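Local coordinates for DNA repair protein RAD7 (Saccharomyces cerevisiae, PDB 5ZB2), which promotes global-genome nucleotide excision repair of nontranscribed DNA as a component of the GGR complex, and interacts with Elc1, at residues Glu220-Glu225 / Ile247-Ser252; Met253-Leu258 / Leu284-Ser289; Ile262-Pro267 / Phe288-Leu293; Gln278-Ser283 / Cys304-Asp309. All blocks are in the same frame, centred on the assembly; numbering follows the deposited sequence.

The chain is the C-terminal part of Rad7, carrying the leucine-rich-repeat solenoid, and each contact closes a loop of 20 to 25 residues. From the N terminus, interaction 1 closes before the others open, tying the start of helix 224-234 to the start of helix 251-261. Interaction 2 continues along helix 251-261 and packs it on helix 281-290. Interaction 3 joins the loop behind helix 251-261 to the end of helix 281-290, sharing Phe288 and Ser289 with interaction 2. Interaction 4 crosses both, since 278-283 lies inside their loops and 304-309 beyond them, binding the start of helix 281-290 to the loop before helix 309-320. Asp251, bonding to Thr280 and Ser283, links interactions 1 and 4.

Interaction 1 (Glu220-Glu225 / Ile247-Ser252); sequences EDVNDE and IDLTDS
Glu220 and Asp248 are neighbours across two segments that each lead into a helix, with 5.6 Å between Glu220 CA and Asp248 CA. Further on, Asp224 CA and Leu249 CA are 5.4 Å apart. One water bridges the backbones, donating to Val222 O and accepting from Asp248 N; a second accepts from Asp224 N and donates to Asp248 OD2. The Asp224 carboxylate carries the contact. Its OD1 uses the syn lone pair to take a nearly straight bond of 2.9 Å from Thr250 N. Thr250 OG1 donates to Asp224 OD2 from above the carboxylate plane, 2.8 Å away. The same hydroxyl oxygen accepts from Ser252 N as the N-cap of helix 251-261. An alanine in place of Asp224 would probably leave Thr250 N and OG1 without their acceptors and the capping hydroxyl freer to turn. Alongside, the Leu249 CD2 methyl lies 3.5 Å from Val222 O. Asn223 is the N-cap of helix 224-234, its OD1 accepting from Ile226 N, while Val222 and Leu249 both rest on Ile227 of that helix and Ser252 on Ile228.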
loop_
_atom_site.group_PDB
_atom_site.type_symbol
_atom_site.label_atom_id
_atom_site.label_comp_id
_atom_site.label_asym_id
_atom_site.label_seq_id
_atom_site.Cartn_x
_atom_site.Cartn_y
_atom_site.Cartn_z
ATOM N N GLU A 220 1.403 17.545 39.344
ATOM C CA GLU A 220 1.527 18.973 39.617
ATOM C C GLU A 220 1.563 19.813 38.345
ATOM O O GLU A 220 1.407 21.035 38.431
ATOM C CB GLU A 220 2.776 19.256 40.465
ATOM C CG GLU A 220 4.117 18.982 39.789
ATOM C CD GLU A 220 4.492 17.511 39.775
ATOM O OE1 GLU A 220 3.676 16.679 40.225
ATOM O OE2 GLU A 220 5.607 17.189 39.311
ATOM N N ASP A 221 1.753 19.196 37.176
ATOM C CA ASP A 221 1.734 19.927 35.913
ATOM C C ASP A 221 0.330 20.355 35.495
ATOM O O ASP A 221 0.199 21.159 34.564
ATOM C CB ASP A 221 2.363 19.074 34.806
ATOM C CG ASP A 221 3.852 18.835 35.022
ATOM O OD1 ASP A 221 4.493 19.637 35.734
ATOM O OD2 ASP A 221 4.381 17.847 34.474
ATOM N N VAL A 222 -0.708 19.838 36.140
ATOM C CA VAL A 222 -2.086 20.283 35.926
ATOM C C VAL A 222 -2.571 20.821 37.267
ATOM O O VAL A 222 -3.177 20.095 38.060
ATOM C CB VAL A 222 -2.989 19.157 35.413
ATOM C CG1 VAL A 222 -4.441 19.632 35.302
ATOM C CG2 VAL A 222 -2.487 18.632 34.072
ATOM N N ASN A 223 -2.307 22.098 37.538
ATOM C CA ASN A 223 -2.591 22.690 38.837
ATOM C C ASN A 223 -3.752 23.673 38.735
ATOM O O ASN A 223 -4.221 24.012 37.646
ATOM C CB ASN A 223 -1.343 23.381 39.406
ATOM C CG ASN A 223 -0.771 24.429 38.473
ATOM O OD1 ASN A 223 -1.497 25.087 37.730
ATOM N ND2 ASN A 223 0.542 24.592 38.512
ATOM N N ASP A 224 -4.213 24.123 39.906
ATOM C CA ASP A 224 -5.352 25.033 39.972
ATOM C C ASP A 224 -5.140 26.247 39.082
ATOM O O ASP A 224 -6.034 26.641 38.324
ATOM C CB ASP A 224 -5.586 25.474 41.418
ATOM C CG ASP A 224 -5.987 24.332 42.318
ATOM O OD1 ASP A 224 -6.861 23.535 41.917
ATOM O OD2 ASP A 224 -5.430 24.232 43.431
ATOM N N GLU A 225 -3.954 26.855 39.165
ATOM C CA GLU A 225 -3.696 28.091 38.431
ATOM C C GLU A 225 -3.925 27.910 36.934
ATOM O O GLU A 225 -4.517 28.777 36.280
ATOM C CB GLU A 225 -2.268 28.567 38.702
ATOM C CG GLU A 225 -1.999 30.002 38.275
ATOM C CD GLU A 225 -0.581 30.452 38.577
ATOM O OE1 GLU A 225 0.032 31.109 37.709
ATOM O OE2 GLU A 225 -0.078 30.148 39.681
ATOM N N ILE A 247 -5.085 14.854 40.296
ATOM C CA ILE A 247 -5.095 14.841 41.737
ATOM C C ILE A 247 -4.569 16.059 42.448
ATOM O O ILE A 247 -4.779 16.238 43.605
ATOM C CB ILE A 247 -4.453 13.553 42.294
ATOM C CG1 ILE A 247 -2.938 13.586 42.197
ATOM C CG2 ILE A 247 -5.002 12.350 41.576
ATOM C CD1 ILE A 247 -2.234 12.571 43.044
ATOM N N ASP A 248 -3.901 16.910 41.727
ATOM C CA ASP A 248 -3.358 18.131 42.309
ATOM C C ASP A 248 -4.388 19.250 42.424
ATOM O O ASP A 248 -4.114 20.254 43.092
ATOM C CB ASP A 248 -2.170 18.613 41.471
ATOM C CG ASP A 248 -1.246 19.534 42.240
ATOM O OD1 ASP A 248 -0.563 19.046 43.168
ATOM O OD2 ASP A 248 -1.189 20.738 41.904
ATOM N N LEU A 249 -5.555 19.110 41.795
ATOM C CA LEU A 249 -6.566 20.156 41.822
ATOM C C LEU A 249 -7.297 20.176 43.161
ATOM O O LEU A 249 -7.507 19.138 43.794
ATOM C CB LEU A 249 -7.567 19.956 40.683
ATOM C CG LEU A 249 -6.977 19.999 39.271
ATOM C CD1 LEU A 249 -8.054 19.753 38.227
ATOM C CD2 LEU A 249 -6.275 21.322 39.009
ATOM N N THR A 250 -7.690 21.378 43.588
ATOM C CA THR A 250 -8.319 21.587 44.887
ATOM C C THR A 250 -9.570 22.443 44.727
ATOM O O THR A 250 -9.943 22.848 43.621
ATOM C CB THR A 250 -7.355 22.261 45.871
ATOM O OG1 THR A 250 -7.174 23.629 45.490
ATOM C CG2 THR A 250 -6.004 21.556 45.880
ATOM N N ASP A 251 -10.213 22.738 45.859
ATOM C CA ASP A 251 -11.397 23.592 45.841
ATOM C C ASP A 251 -11.114 24.931 45.169
ATOM O O ASP A 251 -12.039 25.574 44.655
ATOM C CB ASP A 251 -11.905 23.818 47.267
ATOM C CG ASP A 251 -12.646 22.614 47.825
ATOM O OD1 ASP A 251 -12.913 21.658 47.057
ATOM O OD2 ASP A 251 -12.979 22.635 49.033
ATOM N N SER A 252 -9.852 25.366 45.165
ATOM C CA SER A 252 -9.502 26.624 44.513
ATOM C C SER A 252 -9.965 26.633 43.062
ATOM O O SER A 252 -10.523 27.624 42.577
ATOM C CB SER A 252 -7.993 26.853 44.599
ATOM O OG SER A 252 -7.620 27.986 43.841
HETATM O O HOH W 1 -3.351 17.427 38.883
HETATM O O HOH W 2 -3.102 22.708 42.264
#

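Interaction 2 (Met253-Leu258 / Leu284-Ser289); sequences MIINGL and LSYFFS
Ile254, Ile255 and Leu258 of helix 251-261 meet Leu284, Tyr286 and Phe287 of helix 281-290 in a contact between successive helices of the leucine-rich-repeat solenoid. The two short helical segments run in nearly the same direction, 28° apart, with their axes 9.5 Å from each other at closest approach. At the N-terminal end, Ile254 CD1 touches Leu284 CD2 at 3.7 Å, while the other branch, Ile254 CG2, reaches Phe287 CB at 4.1 Å. Phe287 has CG anti to its backbone N (chi1 168°), which starts its ring off toward Leu258. Leu258 CB lies over one face of that ring, displaced toward the rim, in a CH-pi contact 4.0 Å from the Phe287 centroid. The ring atom Phe287 CE1 also comes to 3.5 Å from Leu258 O. At the solvent side, Ile255 CD1 meets Tyr286 CD2 at 3.4 Å, the two side chains crossing at about a right angle; Tyr286 OH bonds to a glycerol, probably from the crystallisation liquor. Helix 251-261 widens here into a pi-type turn, Leu258 N bonding to Met253 O. On one flank, Met253 and Leu258 touch Ile227 and Leu231 of helix 224-234; on the other, Ser285 and Phe288 lie against Met310 and Leu315 of helix 309-320.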
loop_
_atom_site.group_PDB
_atom_site.type_symbol
_atom_site.label_atom_id
_atom_site.label_comp_id
_atom_site.label_asym_id
_atom_site.label_seq_id
_atom_site.Cartn_x
_atom_site.Cartn_y
_atom_site.Cartn_z
ATOM N N MET A 253 -9.738 25.527 42.350
ATOM C CA MET A 253 -10.233 25.416 40.981
ATOM C C MET A 253 -11.748 25.553 40.942
ATOM O O MET A 253 -12.305 26.131 40.001
ATOM C CB MET A 253 -9.799 24.081 40.373
ATOM C CG MET A 253 -10.157 23.911 38.910
ATOM S SD MET A 253 -11.807 23.236 38.619
ATOM C CE MET A 253 -11.561 21.519 39.080
ATOM N N ILE A 254 -12.430 25.037 41.967
ATOM C CA ILE A 254 -13.889 25.082 41.996
ATOM C C ILE A 254 -14.368 26.494 42.306
ATOM O O ILE A 254 -15.290 27.010 41.662
ATOM C CB ILE A 254 -14.438 24.077 43.026
ATOM C CG1 ILE A 254 -13.927 22.656 42.747
ATOM C CG2 ILE A 254 -15.968 24.124 43.052
ATOM C CD1 ILE A 254 -14.398 22.061 41.438
ATOM N N ILE A 255 -13.761 27.133 43.305
ATOM C CA ILE A 255 -14.228 28.437 43.761
ATOM C C ILE A 255 -13.779 29.534 42.806
ATOM O O ILE A 255 -14.574 30.391 42.405
ATOM C CB ILE A 255 -13.732 28.700 45.196
ATOM C CG1 ILE A 255 -14.205 27.590 46.144
ATOM C CG2 ILE A 255 -14.200 30.069 45.693
ATOM C CD1 ILE A 255 -15.708 27.398 46.190
ATOM N N ASN A 256 -12.502 29.530 42.430
ATOM C CA ASN A 256 -11.929 30.606 41.635
ATOM C C ASN A 256 -11.977 30.346 40.135
ATOM O O ASN A 256 -11.700 31.268 39.359
ATOM C CB ASN A 256 -10.479 30.847 42.062
ATOM C CG ASN A 256 -10.352 31.106 43.552
ATOM O OD1 ASN A 256 -9.651 30.387 44.267
ATOM N ND2 ASN A 256 -11.037 32.137 44.029
ATOM N N GLY A 257 -12.320 29.130 39.711
ATOM C CA GLY A 257 -12.377 28.799 38.298
ATOM C C GLY A 257 -13.775 28.520 37.785
ATOM O O GLY A 257 -14.339 29.321 37.033
ATOM N N LEU A 258 -14.351 27.384 38.187
ATOM C CA LEU A 258 -15.672 27.004 37.694
ATOM C C LEU A 258 -16.728 28.036 38.071
ATOM O O LEU A 258 -17.486 28.505 37.215
ATOM C CB LEU A 258 -16.065 25.629 38.235
ATOM C CG LEU A 258 -15.360 24.410 37.642
ATOM C CD1 LEU A 258 -15.861 23.151 38.337
ATOM C CD2 LEU A 258 -15.580 24.317 36.139
ATOM N N LEU A 284 -18.390 21.971 45.745
ATOM C CA LEU A 284 -19.269 21.584 44.645
ATOM C C LEU A 284 -20.715 21.963 44.932
ATOM O O LEU A 284 -21.446 22.368 44.018
ATOM C CB LEU A 284 -19.152 20.086 44.367
ATOM C CG LEU A 284 -17.843 19.617 43.713
ATOM C CD1 LEU A 284 -17.918 18.139 43.396
ATOM C CD2 LEU A 284 -17.506 20.396 42.444
ATOM N N SER A 285 -21.151 21.846 46.188
ATOM C CA SER A 285 -22.476 22.338 46.545
ATOM C C SER A 285 -22.577 23.830 46.266
ATOM O O SER A 285 -23.546 24.302 45.663
ATOM C CB SER A 285 -22.776 22.051 48.017
ATOM O OG SER A 285 -22.883 20.660 48.256
ATOM N N TYR A 286 -21.560 24.585 46.689
ATOM C CA TYR A 286 -21.522 26.023 46.443
ATOM C C TYR A 286 -21.646 26.325 44.956
ATOM O O TYR A 286 -22.383 27.235 44.555
ATOM C CB TYR A 286 -20.221 26.583 47.023
ATOM C CG TYR A 286 -19.841 27.988 46.621
ATOM C CD1 TYR A 286 -20.369 29.089 47.285
ATOM C CD2 TYR A 286 -18.912 28.212 45.614
ATOM C CE1 TYR A 286 -20.005 30.373 46.939
ATOM C CE2 TYR A 286 -18.541 29.495 45.260
ATOM C CZ TYR A 286 -19.091 30.570 45.927
ATOM O OH TYR A 286 -18.726 31.845 45.580
ATOM N N PHE A 287 -20.959 25.546 44.118
ATOM C CA PHE A 287 -20.955 25.813 42.685
ATOM C C PHE A 287 -22.279 25.419 42.041
ATOM O O PHE A 287 -22.817 26.157 41.209
ATOM C CB PHE A 287 -19.796 25.066 42.027
ATOM C CG PHE A 287 -19.874 25.034 40.536
ATOM C CD1 PHE A 287 -19.739 26.199 39.796
ATOM C CD2 PHE A 287 -20.077 23.838 39.870
ATOM C CE1 PHE A 287 -19.812 26.172 38.418
ATOM C CE2 PHE A 287 -20.148 23.801 38.488
ATOM C CZ PHE A 287 -20.018 24.969 37.760
ATOM N N PHE A 288 -22.813 24.248 42.399
ATOM C CA PHE A 288 -24.023 23.765 41.745
ATOM C C PHE A 288 -25.233 24.635 42.068
ATOM O O PHE A 288 -26.119 24.797 41.220
ATOM C CB PHE A 288 -24.296 22.311 42.145
ATOM C CG PHE A 288 -23.355 21.310 41.516
ATOM C CD1 PHE A 288 -22.890 21.479 40.219
ATOM C CD2 PHE A 288 -22.940 20.201 42.226
ATOM C CE1 PHE A 288 -22.030 20.558 39.650
ATOM C CE2 PHE A 288 -22.081 19.274 41.659
ATOM C CZ PHE A 288 -21.625 19.453 40.374
ATOM N N SER A 289 -25.303 25.203 43.274
ATOM C CA SER A 289 -26.446 26.044 43.603
ATOM C C SER A 289 -26.451 27.336 42.800
ATOM O O SER A 289 -27.510 27.951 42.644
ATOM C CB SER A 289 -26.467 26.359 45.099
ATOM O OG SER A 289 -25.442 27.272 45.441
#

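Interaction 3 (Ile262-Pro267 / Phe288-Leu293); sequences IPEKCP and FSKVEL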
loop_
_atom_site.group_PDB
_atom_site.type_symbol
_atom_site.label_atom_id
_atom_site.label_comp_id
_atom_site.label_asym_id
_atom_site.label_seq_id
_atom_site.Cartn_x
_atom_site.Cartn_y
_atom_site.Cartn_z
ATOM N N ILE A 262 -18.152 29.948 34.687
ATOM C CA ILE A 262 -19.215 29.171 34.050
ATOM C C ILE A 262 -20.505 29.977 34.154
ATOM O O ILE A 262 -20.892 30.373 35.263
ATOM C CB ILE A 262 -19.379 27.784 34.696
ATOM C CG1 ILE A 262 -18.105 26.947 34.541
ATOM C CG2 ILE A 262 -20.579 27.050 34.102
ATOM C CD1 ILE A 262 -17.782 26.538 33.107
ATOM N N PRO A 263 -21.204 30.242 33.050
ATOM C CA PRO A 263 -22.427 31.049 33.136
ATOM C C PRO A 263 -23.540 30.318 33.865
ATOM O O PRO A 263 -23.624 29.086 33.850
ATOM C CB PRO A 263 -22.794 31.296 31.670
ATOM C CG PRO A 263 -22.199 30.147 30.938
ATOM C CD PRO A 263 -20.931 29.805 31.669
ATOM N N GLU A 264 -24.413 31.106 34.502
ATOM C CA GLU A 264 -25.519 30.534 35.263
ATOM C C GLU A 264 -26.413 29.686 34.370
ATOM O O GLU A 264 -26.901 28.630 34.790
ATOM C CB GLU A 264 -26.326 31.649 35.934
ATOM C CG GLU A 264 -25.475 32.661 36.686
ATOM C CD GLU A 264 -26.297 33.593 37.559
ATOM O OE1 GLU A 264 -26.321 33.388 38.791
ATOM O OE2 GLU A 264 -26.924 34.525 37.011
ATOM N N LYS A 265 -26.650 30.140 33.139
ATOM C CA LYS A 265 -27.284 29.318 32.111
ATOM C C LYS A 265 -26.189 28.427 31.535
ATOM O O LYS A 265 -25.616 28.686 30.474
ATOM C CB LYS A 265 -27.938 30.181 31.039
ATOM C CG LYS A 265 -28.754 31.347 31.574
ATOM C CD LYS A 265 -29.884 30.883 32.475
ATOM C CE LYS A 265 -30.672 32.062 33.021
ATOM N NZ LYS A 265 -31.753 31.626 33.945
ATOM N N CYS A 266 -25.881 27.369 32.270
ATOM C CA CYS A 266 -24.702 26.567 31.970
ATOM C C CYS A 266 -24.983 25.618 30.810
ATOM O O CYS A 266 -25.905 24.803 30.899
ATOM C CB CYS A 266 -24.280 25.778 33.196
ATOM S SG CYS A 266 -22.840 24.765 32.898
ATOM N N PRO A 267 -24.217 25.680 29.716
ATOM C CA PRO A 267 -24.434 24.756 28.598
ATOM C C PRO A 267 -23.764 23.400 28.751
ATOM O O PRO A 267 -23.777 22.622 27.793
ATOM C CB PRO A 267 -23.823 25.524 27.416
ATOM C CG PRO A 267 -22.701 26.285 28.036
ATOM C CD PRO A 267 -23.177 26.678 29.407
ATOM N N PHE A 288 -22.813 24.248 42.399
ATOM C CA PHE A 288 -24.023 23.765 41.745
ATOM C C PHE A 288 -25.233 24.635 42.068
ATOM O O PHE A 288 -26.119 24.797 41.220
ATOM C CB PHE A 288 -24.296 22.311 42.145
ATOM C CG PHE A 288 -23.355 21.310 41.516
ATOM C CD1 PHE A 288 -22.890 21.479 40.219
ATOM C CD2 PHE A 288 -22.940 20.201 42.226
ATOM C CE1 PHE A 288 -22.030 20.558 39.650
ATOM C CE2 PHE A 288 -22.081 19.274 41.659
ATOM C CZ PHE A 288 -21.625 19.453 40.374
ATOM N N SER A 289 -25.303 25.203 43.274
ATOM C CA SER A 289 -26.446 26.044 43.603
ATOM C C SER A 289 -26.451 27.336 42.800
ATOM O O SER A 289 -27.510 27.951 42.644
ATOM C CB SER A 289 -26.467 26.359 45.099
ATOM O OG SER A 289 -25.442 27.272 45.441
ATOM N N LYS A 290 -25.299 27.750 42.271
ATOM C CA LYS A 290 -25.228 28.999 41.519
ATOM C C LYS A 290 -25.720 28.833 40.086
ATOM O O LYS A 290 -26.330 29.752 39.530
ATOM C CB LYS A 290 -23.792 29.521 41.522
ATOM C CG LYS A 290 -23.589 30.767 40.677
ATOM C CD LYS A 290 -22.134 31.174 40.641
ATOM C CE LYS A 290 -21.949 32.523 39.970
ATOM N NZ LYS A 290 -22.374 32.508 38.542
ATOM N N VAL A 291 -25.466 27.682 39.470
ATOM C CA VAL A 291 -25.694 27.506 38.044
ATOM C C VAL A 291 -26.870 26.566 37.820
ATOM O O VAL A 291 -27.299 25.827 38.710
ATOM C CB VAL A 291 -24.432 26.982 37.326
ATOM C CG1 VAL A 291 -23.265 27.929 37.557
ATOM C CG2 VAL A 291 -24.085 25.570 37.795
ATOM N N GLU A 292 -27.395 26.605 36.598
ATOM C CA GLU A 292 -28.465 25.719 36.160
ATOM C C GLU A 292 -27.896 24.750 35.133
ATOM O O GLU A 292 -27.392 25.174 34.086
ATOM C CB GLU A 292 -29.629 26.512 35.567
ATOM C CG GLU A 292 -30.305 27.443 36.556
ATOM C CD GLU A 292 -31.483 28.183 35.951
ATOM O OE1 GLU A 292 -31.709 28.046 34.730
ATOM O OE2 GLU A 292 -32.183 28.900 36.698
ATOM N N LEU A 293 -27.975 23.456 35.435
ATOM C CA LEU A 293 -27.399 22.429 34.576
ATOM C C LEU A 293 -28.487 21.660 33.837
ATOM O O LEU A 293 -28.556 20.429 33.926
ATOM C CB LEU A 293 -26.545 21.479 35.414
ATOM C CG LEU A 293 -25.381 22.163 36.132
ATOM C CD1 LEU A 293 -24.832 21.289 37.243
ATOM C CD2 LEU A 293 -24.293 22.504 35.130
HETATM O O HOH W 3 -21.190 33.436 36.041
#
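Cys266 and Leu293 meet at the apolar centre of a contact that joins the loop behind helix 251-261 to the end of helix 281-290 in the leucine-rich-repeat solenoid, where each segment heads for its next strand. Cys266 SG lies 3.5 Å from Leu293 CD2. The sulfur is anti to the backbone N (chi1 180°), and Cys266 CB turns toward Val291 CB at 4.3 Å. Ile262 CG2 touches Val291 CG1 more loosely. Beside this centre, Lys265 and Glu292 form a single parallel-type beta bridge. Glu292 N donates to Glu264 O at 2.8 Å, and Cys266 N donates to Glu292 O at 3.2 Å, each in the plane of the accepting carbonyl. Lys265 is also the centre of an inverse gamma turn, closed by a weak bond from Cys266 N to Glu264 O. Leu293 continues the join toward helix 309-320, its backbone bonding to Asn318 and its side chain touching Leu315. At the polar edge, Lys265 and Glu292 lie side by side, pointing the same way, in a long salt bridge of 3.7 Å from Lys265 NZ to Glu292 OE1. A bend at chi4 (-63°) places Lys290 NZ where a water accepts from it at 2.9 Å while donating to Ile262 O.

Interaction 4 (Gln278-Ser283 / Cys304-Asp309); sequences QITTDS and CLQLGD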
loop_
_atom_site.group_PDB
_atom_site.type_symbol
_atom_site.label_atom_id
_atom_site.label_comp_id
_atom_site.label_asym_id
_atom_site.label_seq_id
_atom_site.Cartn_x
_atom_site.Cartn_y
_atom_site.Cartn_z
ATOM N N GLN A 278 -9.109 15.828 46.655
ATOM C CA GLN A 278 -8.997 17.062 47.428
ATOM C C GLN A 278 -10.208 17.976 47.279
ATOM O O GLN A 278 -10.361 18.904 48.078
ATOM C CB GLN A 278 -7.727 17.826 47.033
ATOM C CG GLN A 278 -6.442 17.137 47.480
ATOM C CD GLN A 278 -5.221 18.028 47.356
ATOM O OE1 GLN A 278 -4.912 18.805 48.260
ATOM N NE2 GLN A 278 -4.515 17.913 46.238
ATOM N N ILE A 279 -11.076 17.726 46.296
ATOM C CA ILE A 279 -12.286 18.519 46.129
ATOM C C ILE A 279 -13.307 18.117 47.185
ATOM O O ILE A 279 -13.594 16.926 47.375
ATOM C CB ILE A 279 -12.839 18.343 44.708
ATOM C CG1 ILE A 279 -11.817 18.879 43.696
ATOM C CG2 ILE A 279 -14.192 19.039 44.566
ATOM C CD1 ILE A 279 -12.262 18.816 42.244
ATOM N N THR A 280 -13.876 19.109 47.866
ATOM C CA THR A 280 -14.772 18.870 48.988
ATOM C C THR A 280 -16.233 18.928 48.555
ATOM O O THR A 280 -16.583 19.471 47.505
ATOM C CB THR A 280 -14.539 19.895 50.103
ATOM O OG1 THR A 280 -14.970 21.188 49.658
ATOM C CG2 THR A 280 -13.067 19.951 50.488
ATOM N N THR A 281 -17.090 18.357 49.403
ATOM C CA THR A 281 -18.530 18.457 49.199
ATOM C C THR A 281 -18.980 19.912 49.193
ATOM O O THR A 281 -19.879 20.292 48.432
ATOM C CB THR A 281 -19.255 17.686 50.301
ATOM O OG1 THR A 281 -18.742 16.349 50.359
ATOM C CG2 THR A 281 -20.757 17.653 50.050
ATOM N N ASP A 282 -18.365 20.739 50.038
ATOM C CA ASP A 282 -18.792 22.125 50.184
ATOM C C ASP A 282 -18.600 22.907 48.891
ATOM O O ASP A 282 -19.508 23.618 48.443
ATOM C CB ASP A 282 -18.018 22.775 51.331
ATOM C CG ASP A 282 -18.258 22.084 52.660
ATOM O OD1 ASP A 282 -19.413 21.686 52.919
ATOM O OD2 ASP A 282 -17.294 21.933 53.441
ATOM N N SER A 283 -17.420 22.796 48.275
ATOM C CA SER A 283 -17.143 23.598 47.087
ATOM C C SER A 283 -18.107 23.260 45.954
ATOM O O SER A 283 -18.613 24.162 45.275
ATOM C CB SER A 283 -15.695 23.405 46.640
ATOM O OG SER A 283 -15.479 22.108 46.110
ATOM N N CYS A 304 -14.028 10.548 43.730
ATOM C CA CYS A 304 -13.967 11.825 44.443
ATOM C C CYS A 304 -14.321 11.552 45.900
ATOM O O CYS A 304 -15.435 11.799 46.367
ATOM C CB CYS A 304 -14.904 12.844 43.815
ATOM S SG CYS A 304 -14.166 13.772 42.479
ATOM N N LEU A 305 -13.325 11.050 46.634
ATOM C CA LEU A 305 -13.586 10.338 47.881
ATOM C C LEU A 305 -14.298 11.202 48.915
ATOM O O LEU A 305 -14.986 10.668 49.795
ATOM C CB LEU A 305 -12.269 9.803 48.450
ATOM C CG LEU A 305 -11.468 8.881 47.524
ATOM C CD1 LEU A 305 -10.146 8.488 48.169
ATOM C CD2 LEU A 305 -12.270 7.634 47.151
ATOM N N GLN A 306 -14.154 12.526 48.838
ATOM C CA GLN A 306 -14.729 13.388 49.863
ATOM C C GLN A 306 -16.206 13.690 49.647
ATOM O O GLN A 306 -16.870 14.138 50.588
ATOM C CB GLN A 306 -13.973 14.715 49.928
ATOM C CG GLN A 306 -12.596 14.637 50.548
ATOM C CD GLN A 306 -12.103 16.001 51.000
ATOM O OE1 GLN A 306 -12.742 16.660 51.819
ATOM N NE2 GLN A 306 -10.974 16.438 50.454
ATOM N N LEU A 307 -16.736 13.465 48.447
ATOM C CA LEU A 307 -18.034 14.023 48.092
ATOM C C LEU A 307 -19.163 13.312 48.826
ATOM O O LEU A 307 -19.229 12.077 48.852
ATOM C CB LEU A 307 -18.249 13.941 46.584
ATOM C CG LEU A 307 -17.211 14.670 45.734
ATOM C CD1 LEU A 307 -17.630 14.617 44.273
ATOM C CD2 LEU A 307 -16.999 16.112 46.184
ATOM N N GLY A 308 -20.060 14.109 49.408
ATOM C CA GLY A 308 -21.186 13.607 50.167
ATOM C C GLY A 308 -22.528 14.047 49.612
ATOM O O GLY A 308 -22.626 14.488 48.462
ATOM N N ASP A 309 -23.569 13.948 50.443
ATOM C CA ASP A 309 -24.941 14.065 49.954
ATOM C C ASP A 309 -25.193 15.410 49.277
ATOM O O ASP A 309 -25.764 15.467 48.184
ATOM C CB ASP A 309 -25.925 13.859 51.108
ATOM C CG ASP A 309 -25.865 12.457 51.688
ATOM O OD1 ASP A 309 -25.400 11.536 50.989
ATOM O OD2 ASP A 309 -26.286 12.272 52.848
HETATM O O HOH W 4 -12.896 14.320 46.789
HETATM O O HOH W 5 -16.030 17.265 51.656
#
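Thr281 and Leu307 bring the two segments closest, with 4.6 Å between Thr281 CA and Leu307 CA, and a type I turn from Cys304 to Leu307 shapes the second segment. A water donates to Ile279 O and accepts from Gln306 N; another accepts from Thr281 N at 2.7 Å and reaches Gln306 O and OE1 only weakly. The Thr281 hydroxyl sits beside the turn's exit: Gly308 N gives it a weak, bent bond, 2.8 Å from Gly308 N to Thr281 OG1. Gln306 extends alongside Thr280, its CB 3.4 Å from Ile279 O. Its amide OE1 lies 3.6 Å from the Thr280 CG2 methyl, while NE2 donates to Asp277 O. Leu307 CD2 lies 3.6 Å from Thr280 O and touches the Ile279 CG2 methyl more loosely. Thr280 OG1 stands between its backbone N and carbonyl carbon (chi1 69°), accepts from Ser283 N at 3.2 Å as N-cap of helix 281-290, and bonds to Asp251 OD2. An alanine here would probably leave Ser283 N uncapped and Asp251 OD2 without this mate, and open a gap beside the Gln306 amide. Gly308 holds the N-cap position of helix 309-320, so the contact aligns two successive strand-to-helix loops, as in the stacked repeats of a leucine-rich-repeat solenoid.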